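Local coordinates for probable M18-family aminopeptidase 1 (Thermotoga maritima, PDB 2GLF), which is probably a zinc-dependent metallopeptidase of the M18 family that removes amino acids from the N-termini of peptides, at the interface of chains A and B and the interface of chains A and C. Numbering follows the deposited sequence. Chains: chain A/B/C, Probable M18-family aminopeptidase 1.

Contact 1: the interface of chains A and B. Residues chain A 308, 311; chain B 298-299, 302, 309.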
ATOM      1  N   ASP A 308     -37.489  25.091  52.005  1.00 64.49           N
ATOM      2  CA  ASP A 308     -36.562  23.977  51.806  1.00 65.02           C
ATOM      3  C   ASP A 308     -35.532  24.266  50.718  1.00 65.18           C
ATOM      4  O   ASP A 308     -34.401  23.789  50.787  1.00 66.75           O
ATOM      5  CB  ASP A 308     -37.331  22.710  51.450  1.00 45.11           C
ATOM      6  CG  ASP A 308     -36.479  21.466  51.561  1.00 45.40           C
ATOM      7  OD1 ASP A 308     -35.436  21.381  50.879  1.00 44.09           O
ATOM      8  OD2 ASP A 308     -36.861  20.567  52.333  1.00 47.74           O
ATOM      9  N   PHE A 311     -35.939  21.580  47.409  1.00 24.38           N
ATOM     10  CA  PHE A 311     -37.234  20.952  47.157  1.00 23.09           C
ATOM     11  C   PHE A 311     -38.155  21.865  46.351  1.00 22.73           C
ATOM     12  O   PHE A 311     -38.967  21.396  45.549  1.00 22.81           O
ATOM     13  CB  PHE A 311     -37.911  20.593  48.478  1.00 24.84           C
ATOM     14  CG  PHE A 311     -39.344  20.164  48.324  1.00 24.17           C
ATOM     15  CD1 PHE A 311     -39.668  19.022  47.602  1.00 25.13           C
ATOM     16  CD2 PHE A 311     -40.370  20.908  48.896  1.00 23.66           C
ATOM     17  CE1 PHE A 311     -40.995  18.627  47.453  1.00 25.75           C
ATOM     18  CE2 PHE A 311     -41.696  20.522  48.752  1.00 24.45           C
ATOM     19  CZ  PHE A 311     -42.009  19.381  48.030  1.00 24.86           C
TER
ATOM     20  N   ARG B 298     -37.292  13.097  46.997  1.00 42.10           N
ATOM     21  CA  ARG B 298     -37.522  14.268  47.834  1.00 43.06           C
ATOM     22  C   ARG B 298     -39.015  14.432  48.120  1.00 43.60           C
ATOM     23  O   ARG B 298     -39.409  14.754  49.242  1.00 43.55           O
ATOM     24  CB  ARG B 298     -36.977  15.533  47.158  1.00 29.54           C
ATOM     25  CG  ARG B 298     -35.500  15.781  47.401  1.00 30.63           C
ATOM     26  CD  ARG B 298     -35.114  17.192  46.979  1.00 34.30           C
ATOM     27  NE  ARG B 298     -35.114  17.355  45.528  1.00 36.81           N
ATOM     28  CZ  ARG B 298     -34.101  17.010  44.736  1.00 37.22           C
ATOM     29  NH1 ARG B 298     -32.998  16.489  45.252  1.00 38.71           N
ATOM     30  NH2 ARG B 298     -34.196  17.176  43.425  1.00 36.47           N
ATOM     31  N   GLN B 299     -39.848  14.206  47.108  1.00 30.23           N
ATOM     32  CA  GLN B 299     -41.287  14.330  47.284  1.00 30.48           C
ATOM     33  C   GLN B 299     -41.731  13.400  48.405  1.00 30.43           C
ATOM     34  O   GLN B 299     -42.497  13.789  49.285  1.00 30.95           O
ATOM     35  CB  GLN B 299     -42.015  13.966  45.993  1.00 35.81           C
ATOM     36  CG  GLN B 299     -43.517  14.162  46.060  1.00 37.56           C
ATOM     37  CD  GLN B 299     -43.906  15.590  46.408  1.00 41.57           C
ATOM     38  OE1 GLN B 299     -43.507  16.539  45.731  1.00 41.15           O
ATOM     39  NE2 GLN B 299     -44.691  15.746  47.470  1.00 45.46           N
ATOM     40  N   LYS B 302     -40.450  14.723  51.885  1.00 33.93           N
ATOM     41  CA  LYS B 302     -41.231  15.835  52.421  1.00 33.66           C
ATOM     42  C   LYS B 302     -42.506  15.279  53.018  1.00 33.46           C
ATOM     43  O   LYS B 302     -42.940  15.707  54.088  1.00 32.33           O
ATOM     44  CB  LYS B 302     -41.581  16.833  51.321  1.00 18.97           C
ATOM     45  CG  LYS B 302     -40.374  17.490  50.700  1.00 19.73           C
ATOM     46  CD  LYS B 302     -39.557  18.255  51.730  1.00 19.73           C
ATOM     47  CE  LYS B 302     -40.317  19.458  52.257  1.00 20.09           C
ATOM     48  NZ  LYS B 302     -39.485  20.249  53.202  1.00 22.43           N
ATOM     49  N   SER B 309     -34.223  18.078  53.763  1.00 43.78           N
ATOM     50  CA  SER B 309     -34.376  17.420  52.464  1.00 43.46           C
ATOM     51  C   SER B 309     -33.078  16.971  51.799  1.00 42.91           C
ATOM     52  O   SER B 309     -32.751  15.785  51.808  1.00 42.84           O
ATOM     53  CB  SER B 309     -35.154  18.329  51.508  1.00 38.05           C
ATOM     54  OG  SER B 309     -35.423  17.674  50.286  1.00 37.05           O
TER

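Contact 2: the interface of chains A and C. Residues chain A 234-237; chain C 156-158.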
ATOM      1  N   ARG A 234     -19.319  43.492   9.161  1.00 15.41           N
ATOM      2  CA  ARG A 234     -19.644  44.189   7.918  1.00 15.97           C
ATOM      3  C   ARG A 234     -20.806  43.563   7.165  1.00 16.91           C
ATOM      4  O   ARG A 234     -21.056  42.362   7.276  1.00 18.03           O
ATOM      5  CB  ARG A 234     -18.431  44.210   6.985  1.00 23.54           C
ATOM      6  CG  ARG A 234     -17.267  45.005   7.510  1.00 23.13           C
ATOM      7  CD  ARG A 234     -17.623  46.471   7.578  1.00 26.20           C
ATOM      8  NE  ARG A 234     -17.692  47.064   6.247  1.00 21.72           N
ATOM      9  CZ  ARG A 234     -16.648  47.172   5.436  1.00 18.11           C
ATOM     10  NH1 ARG A 234     -15.465  46.722   5.830  1.00 15.48           N
ATOM     11  NH2 ARG A 234     -16.777  47.732   4.240  1.00 17.10           N
ATOM     12  N   GLU A 235     -21.516  44.389   6.397  1.00 29.02           N
ATOM     13  CA  GLU A 235     -22.621  43.910   5.579  1.00 28.97           C
ATOM     14  C   GLU A 235     -21.947  43.037   4.538  1.00 27.85           C
ATOM     15  O   GLU A 235     -20.790  43.274   4.191  1.00 28.31           O
ATOM     16  CB  GLU A 235     -23.303  45.055   4.835  1.00 33.41           C
ATOM     17  CG  GLU A 235     -24.070  46.048   5.664  1.00 35.09           C
ATOM     18  CD  GLU A 235     -24.759  47.074   4.781  1.00 36.86           C
ATOM     19  OE1 GLU A 235     -24.053  47.848   4.102  1.00 40.34           O
ATOM     20  OE2 GLU A 235     -26.006  47.101   4.749  1.00 41.27           O
ATOM     21  N   VAL A 236     -22.658  42.044   4.022  1.00 15.46           N
ATOM     22  CA  VAL A 236     -22.065  41.179   3.016  1.00 14.33           C
ATOM     23  C   VAL A 236     -23.006  40.957   1.839  1.00 14.21           C
ATOM     24  O   VAL A 236     -24.220  40.855   2.015  1.00 14.17           O
ATOM     25  CB  VAL A 236     -21.664  39.807   3.626  1.00 11.15           C
ATOM     26  CG1 VAL A 236     -20.931  38.976   2.597  1.00 10.47           C
ATOM     27  CG2 VAL A 236     -20.782  40.015   4.844  1.00 10.48           C
ATOM     28  N   GLY A 237     -22.435  40.912   0.637  1.00 18.61           N
ATOM     29  CA  GLY A 237     -23.222  40.675  -0.562  1.00 18.61           C
ATOM     30  C   GLY A 237     -23.718  41.891  -1.325  1.00 18.88           C
ATOM     31  O   GLY A 237     -23.858  42.974  -0.765  1.00 18.61           O
TER
ATOM     32  N   ASP C 156     -19.706  50.418   2.254  1.00 34.21           N
ATOM     33  CA  ASP C 156     -19.795  49.360   1.253  1.00 32.59           C
ATOM     34  C   ASP C 156     -19.828  47.992   1.893  1.00 31.04           C
ATOM     35  O   ASP C 156     -19.260  47.779   2.965  1.00 31.26           O
ATOM     36  CB  ASP C 156     -18.583  49.370   0.326  1.00 28.65           C
ATOM     37  CG  ASP C 156     -18.660  50.428  -0.726  1.00 29.22           C
ATOM     38  OD1 ASP C 156     -17.699  50.506  -1.512  1.00 29.12           O
ATOM     39  OD2 ASP C 156     -19.669  51.173  -0.775  1.00 30.96           O
ATOM     40  N   PRO C 157     -20.503  47.039   1.247  1.00 22.46           N
ATOM     41  CA  PRO C 157     -20.533  45.703   1.836  1.00 21.46           C
ATOM     42  C   PRO C 157     -19.286  44.994   1.302  1.00 20.64           C
ATOM     43  O   PRO C 157     -18.678  45.458   0.340  1.00 20.62           O
ATOM     44  CB  PRO C 157     -21.816  45.119   1.265  1.00  1.95           C
ATOM     45  CG  PRO C 157     -21.836  45.710  -0.114  1.00  1.95           C
ATOM     46  CD  PRO C 157     -21.463  47.152   0.133  1.00  1.95           C
ATOM     47  N   VAL C 158     -18.879  43.903   1.935  1.00  7.96           N
ATOM     48  CA  VAL C 158     -17.735  43.151   1.440  1.00  7.25           C
ATOM     49  C   VAL C 158     -18.271  41.808   0.950  1.00  7.25           C
ATOM     50  O   VAL C 158     -19.462  41.515   1.092  1.00  7.25           O
ATOM     51  CB  VAL C 158     -16.669  42.917   2.527  1.00  5.34           C
ATOM     52  CG1 VAL C 158     -16.067  44.243   2.948  1.00  5.34           C
ATOM     53  CG2 VAL C 158     -17.275  42.205   3.712  1.00  5.34           C
TER

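Contact 1: the interface of chains A and B
B:Lys302 lies across the ring of A:Phe311 and reaches beyond it to the carboxylate of A:Asp308, so one side chain makes both a CH-pi contact and a salt bridge. Its CG stands over the middle of the phenyl face, 3.4 Å above the plane. The bends at chi2 and chi3 keep the following methylenes close to the aromatic group: CD passes on towards the CG side of the ring, and CE comes within 3.7 Å of A:Phe311 CD2. The lysine and the aspartate approach from opposite directions, and NZ meets A:Asp308 OD2 at 2.8 Å, a hydrogen bond as well as a salt bridge. The lysine nitrogen meets that oxygen on its anti side and sits 18° out of the carboxylate plane.

The edge of the ring meets B:Gln299. The amide oxygen OE1 of this glutamine lies in the ring plane, 3.7 Å from A:Phe311 CE1, with the amide and phenyl planes turned 60° apart; the bend of its chain at chi2 turns the amide so that OE1 comes to the ring edge. B:Ser309 lies beside the carboxylate of A:Asp308, though the closeness of its CB is doubtful. An alanine in place of A:Phe311 would probably leave the lysine methylenes without their aromatic platform, freeing that chain to swing and weakening its hold on the aspartate. In the deposited dodecamer the patch joins the start of helix 310-318 and the loop before it in one subunit to helix 292-303 and the following loop in another, and probably helps to hold the two subunits together.

Contact 2: the interface of chains A and C
A:Arg234 and C:Val158 meet where a short parallel beta bridge joins two subunits of this M18-family aminopeptidase, strand 234-236 of chain A running beside the loop segment 156-158 of chain C. From its CB, which lies 4.0 Å from C:Val158 CG2, the arginine chain leaves with CG beside its own backbone N (chi1 -65°). Further bends at chi2 and chi3 turn CD and NE back towards chain C and bring the guanidinium over the valine. The two side chains cross at about a right angle, and C:Val158 CG1 sits 3.5 Å above one guanidinium face, offset towards its rim. NE and CZ pass near the carbonyl oxygen of C:Asp156, and CZ also packs against the valine methyl. At the tip, NH1 lies 3.8 Å from C:Val158 CG1, whereas NH2 donates a hydrogen bond of 2.8 Å to C:Asp156 O. That bond is moderately bent, 148° at the hydrogen, with the acceptor 21° out of the guanidinium plane. It goes to the main-chain carbonyl of C:Asp156; the carboxylate oxygen OD1 of C:Asp156 lies 6.5 Å from A:Arg234 NH2.

The backbones pair alongside. C:Val158 N donates to A:Glu235 O at 3.0 Å, and A:Gly237 N returns a bond of 3.1 Å to C:Val158 O, flanking A:Val236 in the bridge. Beside this pairing, C:Pro157 CB lies 3.9 Å from A:Glu235 CB, and the proline CG approaches the carbonyl oxygen of A:Gly237.

About 56 Å separates the C-alpha centres of contact 1 and contact 2, and no residue or secondary-structure element is common to them. Chain A takes part in both, through the region around helix 310-318 in contact 1 and through strand 234-236 in contact 2, so one subunit connects chains B and C. The symmetries differ: the whole A–C interface is two-fold, giving contact 2 a twin with the chains exchanged, whereas the A–B interface is not an exact two-fold. Using both kinds of interface, each subunit can link several neighbours, in keeping with the twelve copies of the deposited assembly.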